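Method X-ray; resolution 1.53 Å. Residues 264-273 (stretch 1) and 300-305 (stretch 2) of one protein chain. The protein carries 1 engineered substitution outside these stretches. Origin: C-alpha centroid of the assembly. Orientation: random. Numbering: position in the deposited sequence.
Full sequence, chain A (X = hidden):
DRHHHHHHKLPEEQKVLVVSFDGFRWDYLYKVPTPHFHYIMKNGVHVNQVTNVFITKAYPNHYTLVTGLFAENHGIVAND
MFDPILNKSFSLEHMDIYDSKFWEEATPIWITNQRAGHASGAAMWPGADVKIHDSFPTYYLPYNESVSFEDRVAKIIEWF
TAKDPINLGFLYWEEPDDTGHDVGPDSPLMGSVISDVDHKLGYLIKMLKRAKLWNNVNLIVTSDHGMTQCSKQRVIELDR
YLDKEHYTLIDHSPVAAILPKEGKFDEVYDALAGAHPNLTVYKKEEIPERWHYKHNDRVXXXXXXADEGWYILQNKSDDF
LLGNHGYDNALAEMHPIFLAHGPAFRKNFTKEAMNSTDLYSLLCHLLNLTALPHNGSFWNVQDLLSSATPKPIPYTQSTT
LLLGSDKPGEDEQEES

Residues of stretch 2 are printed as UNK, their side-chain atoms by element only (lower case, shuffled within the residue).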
# COMPACT_ATOMS: atom_id res chain seq x y z
N LYS A 264 11.25 -31.61 3.06
CA LYS A 264 11.50 -30.97 4.34
C LYS A 264 10.29 -30.25 4.91
O LYS A 264 10.41 -29.57 5.94
CB LYS A 264 12.65 -29.97 4.22
CG LYS A 264 13.87 -30.53 3.52
CD LYS A 264 14.43 -31.74 4.24
CE LYS A 264 15.65 -32.28 3.52
NZ LYS A 264 15.98 -33.64 4.01
N PHE A 265 9.11 -30.40 4.29
CA PHE A 265 7.95 -29.69 4.80
C PHE A 265 7.69 -30.04 6.26
O PHE A 265 7.58 -29.16 7.11
CB PHE A 265 6.72 -29.99 3.94
CG PHE A 265 5.53 -29.19 4.32
CD1 PHE A 265 5.22 -28.01 3.66
CD2 PHE A 265 4.74 -29.58 5.39
CE1 PHE A 265 4.13 -27.26 4.03
CE2 PHE A 265 3.65 -28.83 5.77
CZ PHE A 265 3.34 -27.67 5.08
N ASP A 266 7.58 -31.33 6.58
CA ASP A 266 7.28 -31.70 7.96
C ASP A 266 8.39 -31.26 8.90
O ASP A 266 8.13 -30.81 10.02
CB ASP A 266 7.07 -33.21 8.09
CG ASP A 266 5.73 -33.64 7.58
OD1 ASP A 266 4.87 -32.76 7.46
OD2 ASP A 266 5.53 -34.84 7.33
N GLU A 267 9.64 -31.41 8.46
CA GLU A 267 10.76 -30.99 9.28
C GLU A 267 10.65 -29.52 9.63
O GLU A 267 10.78 -29.12 10.80
CB GLU A 267 12.07 -31.24 8.56
CG GLU A 267 13.27 -30.66 9.29
CD GLU A 267 14.57 -30.80 8.53
OE1 GLU A 267 14.83 -31.90 8.00
OE2 GLU A 267 15.33 -29.81 8.47
N VAL A 268 10.41 -28.69 8.61
CA VAL A 268 10.35 -27.24 8.81
C VAL A 268 9.13 -26.87 9.64
O VAL A 268 9.22 -26.10 10.60
CB VAL A 268 10.34 -26.53 7.45
CG1 VAL A 268 10.07 -25.03 7.61
CG2 VAL A 268 11.67 -26.74 6.77
N TYR A 269 7.98 -27.42 9.28
CA TYR A 269 6.77 -27.09 10.02
C TYR A 269 6.88 -27.53 11.48
O TYR A 269 6.54 -26.76 12.38
CB TYR A 269 5.55 -27.72 9.34
CG TYR A 269 4.29 -27.35 10.06
CD1 TYR A 269 3.75 -28.19 11.02
CD2 TYR A 269 3.64 -26.15 9.81
CE1 TYR A 269 2.60 -27.86 11.70
CE2 TYR A 269 2.49 -25.80 10.48
CZ TYR A 269 1.97 -26.67 11.42
OH TYR A 269 0.83 -26.33 12.09
N ASP A 270 7.34 -28.77 11.73
CA ASP A 270 7.38 -29.28 13.10
C ASP A 270 8.41 -28.54 13.96
O ASP A 270 8.21 -28.40 15.17
CB ASP A 270 7.70 -30.77 13.13
CG ASP A 270 6.60 -31.62 12.55
OD1 ASP A 270 5.48 -31.12 12.34
OD2 ASP A 270 6.87 -32.82 12.30
N ALA A 271 9.51 -28.09 13.34
CA ALA A 271 10.52 -27.33 14.07
C ALA A 271 10.04 -25.93 14.41
O ALA A 271 10.42 -25.38 15.44
CB ALA A 271 11.80 -27.24 13.25
N LEU A 272 9.20 -25.34 13.55
CA LEU A 272 8.85 -23.93 13.71
C LEU A 272 7.50 -23.71 14.37
O LEU A 272 7.35 -22.75 15.14
CB LEU A 272 8.88 -23.25 12.33
CG LEU A 272 9.07 -21.74 12.35
CD1 LEU A 272 10.42 -21.35 12.96
CD2 LEU A 272 8.94 -21.20 10.93
N ALA A 273 6.53 -24.60 14.15
CA ALA A 273 5.21 -24.39 14.73
C ALA A 273 5.27 -24.51 16.24
O ALA A 273 5.71 -25.54 16.78
CB ALA A 273 4.20 -25.39 14.15
N UNK A 300 3.22 -19.07 -0.26
CA UNK A 300 4.14 -20.18 -0.08
C UNK A 300 3.54 -21.26 0.83
O UNK A 300 2.56 -21.01 1.53
c UNK A 300 6.21 -18.75 -0.48
c UNK A 300 5.46 -19.68 0.48
c UNK A 300 6.46 -19.41 -1.82
o UNK A 300 6.82 -20.59 -1.89
n UNK A 300 6.24 -18.66 -2.90
N UNK A 301 4.13 -22.46 0.83
CA UNK A 301 3.51 -23.57 1.59
C UNK A 301 3.43 -23.33 3.08
O UNK A 301 2.55 -23.90 3.74
c UNK A 301 4.43 -24.76 1.27
c UNK A 301 5.04 -24.44 -0.04
c UNK A 301 5.22 -22.93 -0.04
N UNK A 302 4.35 -22.55 3.64
CA UNK A 302 4.34 -22.20 5.05
C UNK A 302 4.45 -20.68 5.12
O UNK A 302 5.30 -20.09 4.45
c UNK A 302 5.50 -22.86 5.83
c UNK A 302 5.31 -24.37 5.86
c UNK A 302 5.59 -22.31 7.25
c UNK A 302 6.45 -25.15 6.50
N UNK A 303 3.60 -20.08 5.93
CA UNK A 303 3.61 -18.64 6.16
C UNK A 303 3.61 -18.45 7.66
O UNK A 303 2.70 -18.92 8.35
c UNK A 303 2.35 -16.46 5.88
c UNK A 303 2.46 -18.08 4.01
c UNK A 303 2.40 -17.95 5.51
N UNK A 304 4.66 -17.80 8.18
CA UNK A 304 4.86 -17.64 9.61
C UNK A 304 4.76 -16.15 9.92
O UNK A 304 5.54 -15.36 9.40
c UNK A 304 6.20 -18.21 10.05
N UNK A 305 3.80 -15.79 10.77
CA UNK A 305 3.42 -14.40 10.99
C UNK A 305 3.87 -13.99 12.39
O UNK A 305 3.45 -14.59 13.39
c UNK A 305 1.91 -14.20 10.84
c UNK A 305 1.42 -14.67 9.47
c UNK A 305 1.56 -12.75 11.10

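Position 300 carries five side-chain atoms: a run of three carbons whose last carbon bears one oxygen and one nitrogen. That terminal pair could fit a carboxylate if both were oxygen, but one is nitrogen, so the group is an amide, and three carbons make the longer of the two amide side chains. No side-chain atom reaches stretch 1. This is Gln-300, and it lies outside the contact.

Position 301 has three side-chain carbons, and the last of them bonds back to the backbone N, closing a five-membered ring. Its CA-to-CB bond points toward the helix, and the ring of Phe-265 meets the residue twice through the same atom: Phe-265 CE1 lies 3.7 Å from CB of position 301 and 3.7 Å from its backbone O. The carbonyl oxygen sits at the edge of the aromatic ring, near its plane, so the phenyl rim packs against both side chain and backbone here. Only proline closes such a ring, so this is Pro-301.

Position 302 shows four carbons, forked at the first, with one arm two carbons long and the other a single methyl. The CA-to-CB bond points toward the helix. The inner carbon of the long arm packs against the ring of Phe-265, and the end carbon of that arm is 3.8 Å from Val-268 CG1. A fork at the first carbon with unequal arms makes this Ile-302. The extended arm (chi1 m, chi2 t) brings CD1 among Phe-265, Val-268 and Tyr-269: Ile-302 CG1 is 3.6 Å from CE1 of Phe-265, while Ile-302 CD1 is 3.9 Å from both N and CB of Tyr-269. The same methyl stands over one face of the Phe-265 ring, 4.2 Å from CD1 to the ring centroid and 20° off the normal, a CH-pi contact.

Position 303 has three carbons, one carrying the other two. It is buried but out of reach of stretch 1, as alternation along a strand would have it. The symmetric fork identifies Val-303.

Position 304 has a single side-chain carbon. This CB points toward the helix and lies 4.1 Å from CD2 of Leu-272, a light contact made by a small residue facing a long one. One carbon alone means Ala-304.

Position 305 repeats the pattern of 303, one carbon carrying two more, again buried and out of reach of the helix: Val-305.

The contact works by apolar packing without a single hydrogen bond across it; the helix's own backbone hydrogen bonds run along it, as in Tyr-269 N to Phe-265 O at 2.8 Å. Helix and strand run nearly parallel, 15° apart, with axes 10.4 Å from each other at closest. The strand offers alternate residues, Ile-302 and Ala-304, and the helix answers with Phe-265, Val-268, Tyr-269 and Leu-272, spaced by three and four so that they recur along one side. The rule to read is one of unequal shares: one long, branched side chain reaches among three helical residues and covers most of the strand-side area, while proline and alanine extend the patch at its two ends.

Stretch 2 (300-305) QPIVAV
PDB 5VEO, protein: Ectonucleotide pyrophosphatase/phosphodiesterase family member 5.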